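PDB 2CC0: acetyl-xylan esterase from Streptomyces lividans, which removes acetyl groups from acetylated xylan by metal-dependent ester hydrolysis, as a family 4 carbohydrate esterase involved in plant cell wall degradation. Local coordinates for residues 9-14 with 33-38; 99-104 with 121-126. All blocks are in the same frame, centred on the assembly; numbering follows the deposited sequence. Where two conformers were deposited one is given.

Contact 1: residues 9-14 with 33-38; sequences LTFDDG and ATMFNQ
Gln38 holds CG anti to its carbonyl carbon (chi1 -69°) and then runs out extended, which carries its amide across to Asp13, whose CG is likewise anti to the carbonyl carbon. This meeting closes one end of a parallel strand pair, 5-12 with 34-37, within a beta-alpha-beta unit whose connecting helix is 19-28. Asp13 binds the zinc ion with His62 and His66. Gln38 NE2 reaches Asp13 OD1 at 3.0 Å from above the carboxylate plane, while OE1 pairs with Gln40, so an amide suits the place by serving two neighbours. An alanine here would probably leave Asp13 OD1 without this donor and the zinc-binding carboxylate freer to turn. Between the strands, Thr34 N bonds Leu9 O, Phe11 N bonds Thr34 O and Phe36 N bonds Phe11 O. Phe11 and Met35 face helix 19-28 side by side: the bent Met35 chain sets CE 3.8 Å from Phe11 CB, with SD obliquely beside the ring in a Met-aromatic contact. Ala33 is small enough to put its CB at the ring edge, 3.5 Å from Phe11 CE2. On the other face Asp12 OD1, salt-bridged to Arg100, lies 3.2 Å from Phe36 CB, carboxylate and ring planes 68° apart. A water bridges Phe11 O and Asn37 OD1 and accepts from Gly14 N at 2.8 Å.

Contact 2: residues 99-104 with 121-126; sequences FRPPYG and EVIWDV. With ACT (acetate ion), chain D.
Trp124 turns the edge of its indole to one face of the Arg100 guanidinium, with CE3 3.8 Å from Arg100 NE. The arginine chain starts with CG anti to the backbone N, and the bend at chi3 (-81°) turns the flat head toward two successive carbonyls of the facing segment. NE donates to Val122 O from above that carbonyl's plane, and NH2 donates to Ile123 O at 2.8 Å, nearly along the C=O axis. An arginine suits the place because NH1 remains to reach back to the main sheet. At the far end of the indole, Gly104 CA sits 3.8 Å from Trp124 CH2. A beta carbon there would collide with the ring, and the positive phi of Gly104 also favours glycine. The same end of the indole borders the acetate, Trp124 CZ3 lying 3.4 Å from its methyl carbon. Tyr103 N meets the acetate O at 2.8 Å in an almost straight bond (176°), consistent with a backbone amide of the oxyanion hole in this family. The Pro101 ring crosses Glu121 at about a right angle, its CG 3.8 Å from Glu121 CG, while the glutamate's carboxylate pairs with Thr106 and Arg111. Beside the short parallel strands 98-99 and 120-121, Phe99 and Pro101 pack on Leu110 of helix 108-116, and Arg100 and Trp124 lean on Leu153 of strand 151-155.

In the fold
Contact 1 lies near the centre of the chain and is almost wholly buried, whereas contact 2 is only partly buried and touches the acetate. The two share no strand: the first joins strands 5-12 and 34-37 of the main parallel sheet, the second joins the ends of strands 98-99 and 120-121 and the loops that follow them. A regular backbone ladder dominates contact 1, while an arginine head reaching main-chain carbonyls dominates contact 2. They meet through Arg100, whose NH1 lies 2.7 Å from Asp12 OD1 and whose aliphatic part packs on Phe36. Together they bring the zinc-binding aspartate and the acetate-binding loop to one site.

Contact 1: residues 9-14 with 33-38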
loop_
_atom_site.group_PDB
_atom_site.type_symbol
_atom_site.label_atom_id
_atom_site.label_comp_id
_atom_site.label_asym_id
_atom_site.label_seq_id
_atom_site.Cartn_x
_atom_site.Cartn_y
_atom_site.Cartn_z
ATOM N N LEU A 9 13.523 1.335 1.592
ATOM C CA LEU A 9 14.164 1.502 2.904
ATOM C C LEU A 9 13.672 2.789 3.515
ATOM O O LEU A 9 13.669 3.829 2.848
ATOM C CB LEU A 9 15.679 1.580 2.758
ATOM C CG LEU A 9 16.317 0.379 2.076
ATOM C CD1 LEU A 9 17.857 0.620 1.990
ATOM C CD2 LEU A 9 16.008 -0.956 2.767
ATOM N N THR A 10 13.242 2.732 4.779
ATOM C CA THR A 10 12.759 3.932 5.449
ATOM C C THR A 10 13.310 4.031 6.863
ATOM O O THR A 10 13.569 3.003 7.501
ATOM C CB THR A 10 11.193 3.990 5.490
ATOM O OG1 THR A 10 10.706 3.028 6.434
ATOM C CG2 THR A 10 10.597 3.708 4.105
ATOM N N PHE A 11 13.497 5.270 7.337
ATOM C CA PHE A 11 14.004 5.525 8.692
ATOM C C PHE A 11 13.161 6.598 9.366
ATOM O O PHE A 11 13.109 7.761 8.900
ATOM C CB PHE A 11 15.485 5.974 8.634
ATOM C CG PHE A 11 16.385 4.954 8.015
ATOM C CD1 PHE A 11 16.926 3.937 8.798
ATOM C CD2 PHE A 11 16.652 4.967 6.631
ATOM C CE1 PHE A 11 17.746 2.986 8.243
ATOM C CE2 PHE A 11 17.466 4.014 6.066
ATOM C CZ PHE A 11 18.006 2.994 6.870
ATOM N N ASP A 12 12.477 6.196 10.438
ATOM C CA ASP A 12 11.650 7.104 11.220
ATOM C C ASP A 12 12.406 7.833 12.341
ATOM O O ASP A 12 13.384 7.307 12.908
ATOM C CB ASP A 12 10.502 6.340 11.873
ATOM C CG ASP A 12 9.406 5.955 10.893
ATOM O OD1 ASP A 12 9.557 6.142 9.673
ATOM O OD2 ASP A 12 8.382 5.418 11.375
ATOM N N ASP A 13 11.928 9.051 12.602
ATOM C CA ASP A 13 12.136 9.793 13.868
ATOM C C ASP A 13 13.353 10.692 13.949
ATOM O O ASP A 13 13.732 11.174 15.053
ATOM C CB ASP A 13 12.107 8.879 15.099
ATOM C CG ASP A 13 10.744 8.334 15.382
ATOM O OD1 ASP A 13 9.746 9.038 15.090
ATOM O OD2 ASP A 13 10.694 7.198 15.931
ATOM N N GLY A 14 13.947 10.950 12.811
ATOM C CA GLY A 14 15.041 11.917 12.787
ATOM C C GLY A 14 14.537 13.302 12.457
ATOM O O GLY A 14 13.323 13.565 12.389
ATOM N N ALA A 33 17.120 6.132 0.659
ATOM C CA ALA A 33 16.047 5.789 1.590
ATOM C C ALA A 33 15.170 6.990 1.823
ATOM O O ALA A 33 15.535 8.128 1.438
ATOM C CB ALA A 33 16.651 5.296 2.897
ATOM N N THR A 34 14.001 6.733 2.421
ATOM C CA THR A 34 13.068 7.774 2.795
ATOM C C THR A 34 13.114 7.999 4.295
ATOM O O THR A 34 12.935 7.050 5.081
ATOM C CB THR A 34 11.615 7.429 2.350
ATOM O OG1 THR A 34 11.619 7.214 0.952
ATOM C CG2 THR A 34 10.687 8.625 2.656
ATOM N N MET A 35 13.382 9.248 4.674
ATOM C CA MET A 35 13.520 9.637 6.102
ATOM C C MET A 35 12.202 10.275 6.533
ATOM O O MET A 35 11.864 11.384 6.054
ATOM C CB MET A 35 14.680 10.634 6.300
ATOM C CG MET A 35 15.938 10.331 5.438
ATOM S SD MET A 35 16.557 8.643 5.601
ATOM C CE MET A 35 17.558 8.773 7.074
ATOM N N PHE A 36 11.478 9.589 7.440
ATOM C CA PHE A 36 10.197 10.103 7.959
ATOM C C PHE A 36 10.526 10.913 9.216
ATOM O O PHE A 36 10.620 10.365 10.324
ATOM C CB PHE A 36 9.219 8.961 8.237
ATOM C CG PHE A 36 8.605 8.399 6.992
ATOM C CD1 PHE A 36 9.268 7.396 6.268
ATOM C CD2 PHE A 36 7.376 8.894 6.516
ATOM C CE1 PHE A 36 8.685 6.882 5.093
ATOM C CE2 PHE A 36 6.805 8.371 5.350
ATOM C CZ PHE A 36 7.460 7.382 4.651
ATOM N N ASN A 37 10.775 12.206 8.999
ATOM C CA ASN A 37 11.195 13.110 10.092
ATOM C C ASN A 37 10.018 13.591 10.940
ATOM O O ASN A 37 8.927 13.862 10.414
ATOM C CB ASN A 37 11.881 14.365 9.523
ATOM C CG ASN A 37 13.263 14.098 8.915
ATOM O OD1 ASN A 37 13.890 13.013 9.053
ATOM N ND2 ASN A 37 13.775 15.118 8.302
ATOM N N GLN A 38 10.263 13.800 12.236
ATOM C CA GLN A 38 9.289 14.553 13.045
ATOM C C GLN A 38 9.501 16.047 12.807
ATOM O O GLN A 38 10.649 16.520 12.753
ATOM C CB GLN A 38 9.472 14.284 14.537
ATOM C CG GLN A 38 9.087 12.844 14.921
ATOM C CD GLN A 38 9.116 12.633 16.402
ATOM O OE1 GLN A 38 8.833 13.556 17.162
ATOM N NE2 GLN A 38 9.455 11.422 16.826
HETATM O O HOH W 1 12.389 4.589 0.273
HETATM O O HOH W 2 13.944 10.240 10.087
#

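Contact 2: residues 99-104 with 121-126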
loop_
_atom_site.group_PDB
_atom_site.type_symbol
_atom_site.label_atom_id
_atom_site.label_comp_id
_atom_site.label_asym_id
_atom_site.label_seq_id
_atom_site.Cartn_x
_atom_site.Cartn_y
_atom_site.Cartn_z
ATOM N N PHE A 99 3.358 10.505 4.184
ATOM C CA PHE A 99 3.152 10.659 5.617
ATOM C C PHE A 99 3.066 9.289 6.249
ATOM O O PHE A 99 2.327 8.427 5.763
ATOM C CB PHE A 99 1.835 11.422 5.865
ATOM C CG PHE A 99 1.407 11.434 7.326
ATOM C CD1 PHE A 99 2.057 12.258 8.248
ATOM C CD2 PHE A 99 0.374 10.586 7.772
ATOM C CE1 PHE A 99 1.665 12.238 9.599
ATOM C CE2 PHE A 99 -0.021 10.550 9.113
ATOM C CZ PHE A 99 0.630 11.394 10.041
ATOM N N ARG A 100 3.808 9.079 7.337
ATOM C CA ARG A 100 3.664 7.819 8.082
ATOM C C ARG A 100 3.062 8.140 9.441
ATOM O O ARG A 100 3.642 8.934 10.206
ATOM C CB ARG A 100 5.013 7.101 8.251
ATOM C CG ARG A 100 4.904 5.836 9.108
ATOM C CD ARG A 100 6.220 5.111 9.042
ATOM N NE ARG A 100 6.341 4.306 7.819
ATOM C CZ ARG A 100 7.514 3.879 7.344
ATOM N NH1 ARG A 100 8.642 4.242 7.961
ATOM N NH2 ARG A 100 7.552 3.123 6.260
ATOM N N PRO A 101 1.891 7.555 9.754
ATOM C CA PRO A 101 1.300 7.857 11.053
ATOM C C PRO A 101 2.197 7.288 12.163
ATOM O O PRO A 101 2.691 6.156 12.052
ATOM C CB PRO A 101 -0.015 7.059 11.040
ATOM C CG PRO A 101 -0.299 6.760 9.601
ATOM C CD PRO A 101 1.080 6.592 8.981
ATOM N N PRO A 102 2.412 8.063 13.237
ATOM C CA PRO A 102 3.064 7.463 14.401
ATOM C C PRO A 102 2.344 6.163 14.812
ATOM O O PRO A 102 1.103 6.110 14.845
ATOM C CB PRO A 102 2.889 8.547 15.476
ATOM C CG PRO A 102 2.866 9.861 14.703
ATOM C CD PRO A 102 2.130 9.504 13.415
ATOM N N TYR A 103 3.119 5.125 15.114
ATOM C CA TYR A 103 2.595 3.802 15.611
ATOM C C TYR A 103 1.809 3.075 14.529
ATOM O O TYR A 103 1.175 2.067 14.825
ATOM C CB TYR A 103 1.704 3.961 16.861
ATOM C CG TYR A 103 2.352 4.851 17.901
ATOM C CD1 TYR A 103 3.423 4.382 18.673
ATOM C CD2 TYR A 103 1.950 6.171 18.059
ATOM C CE1 TYR A 103 4.046 5.215 19.614
ATOM C CE2 TYR A 103 2.563 7.021 19.006
ATOM C CZ TYR A 103 3.617 6.532 19.774
ATOM O OH TYR A 103 4.229 7.368 20.689
ATOM N N GLY A 104 1.798 3.607 13.298
ATOM C CA GLY A 104 0.998 3.014 12.214
ATOM C C GLY A 104 -0.509 3.183 12.408
ATOM O O GLY A 104 -1.289 2.563 11.687
ATOM N N GLU A 121 -0.510 8.105 2.654
ATOM C CA GLU A 121 -0.155 7.384 3.888
ATOM C C GLU A 121 0.738 6.207 3.555
ATOM O O GLU A 121 0.441 5.429 2.635
ATOM C CB GLU A 121 -1.429 6.895 4.587
ATOM C CG GLU A 121 -1.232 6.290 5.953
ATOM C CD GLU A 121 -2.584 5.950 6.537
ATOM O OE1 GLU A 121 -3.193 6.833 7.189
ATOM O OE2 GLU A 121 -3.029 4.807 6.311
ATOM N N VAL A 122 1.799 6.047 4.337
ATOM C CA VAL A 122 2.757 4.973 4.135
ATOM C C VAL A 122 2.959 4.256 5.456
ATOM O O VAL A 122 3.509 4.823 6.405
ATOM C CB VAL A 122 4.110 5.515 3.635
ATOM C CG1 VAL A 122 5.126 4.368 3.512
ATOM C CG2 VAL A 122 3.928 6.233 2.282
ATOM N N ILE A 123 2.477 3.018 5.523
ATOM C CA ILE A 123 2.708 2.142 6.663
ATOM C C ILE A 123 4.001 1.370 6.377
ATOM O O ILE A 123 5.033 1.963 6.136
ATOM C CB ILE A 123 1.465 1.222 6.944
ATOM C CG1 ILE A 123 0.169 2.044 6.887
ATOM C CG2 ILE A 123 1.587 0.538 8.312
ATOM C CD1 ILE A 123 0.063 3.145 7.994
ATOM N N TRP A 124 3.940 0.046 6.352
ATOM C CA TRP A 124 5.121 -0.762 6.011
ATOM C C TRP A 124 4.653 -2.197 5.756
ATOM O O TRP A 124 3.521 -2.575 6.112
ATOM C CB TRP A 124 6.211 -0.741 7.114
ATOM C CG TRP A 124 5.679 -1.101 8.449
ATOM C CD1 TRP A 124 5.499 -2.370 8.949
ATOM C CD2 TRP A 124 5.214 -0.197 9.460
ATOM N NE1 TRP A 124 4.943 -2.310 10.209
ATOM C CE2 TRP A 124 4.764 -0.990 10.551
ATOM C CE3 TRP A 124 5.132 1.211 9.558
ATOM C CZ2 TRP A 124 4.234 -0.425 11.729
ATOM C CZ3 TRP A 124 4.584 1.776 10.732
ATOM C CH2 TRP A 124 4.155 0.948 11.797
ATOM N N ASP A 125 5.519 -2.961 5.101
ATOM C CA ASP A 125 5.309 -4.396 4.874
ATOM C C ASP A 125 6.042 -5.223 5.941
ATOM O O ASP A 125 5.570 -6.293 6.362
ATOM C CB ASP A 125 5.807 -4.772 3.468
ATOM C CG ASP A 125 4.978 -4.101 2.392
ATOM O OD1 ASP A 125 3.847 -4.605 2.161
ATOM O OD2 ASP A 125 5.398 -3.064 1.812
ATOM N N VAL A 126 7.223 -4.752 6.337
ATOM C CA VAL A 126 8.039 -5.455 7.317
ATOM C C VAL A 126 8.488 -4.465 8.373
ATOM O O VAL A 126 8.907 -3.346 8.037
ATOM C CB VAL A 126 9.280 -6.046 6.615
ATOM C CG1 VAL A 126 10.306 -6.632 7.617
ATOM C CG2 VAL A 126 8.875 -7.081 5.558
HETATM C C ACT D . 6.482 4.919 13.772
HETATM O O ACT D . 5.942 5.302 14.837
HETATM O OXT ACT D . 7.730 5.086 13.649
HETATM C CH3 ACT D . 5.661 4.296 12.684
#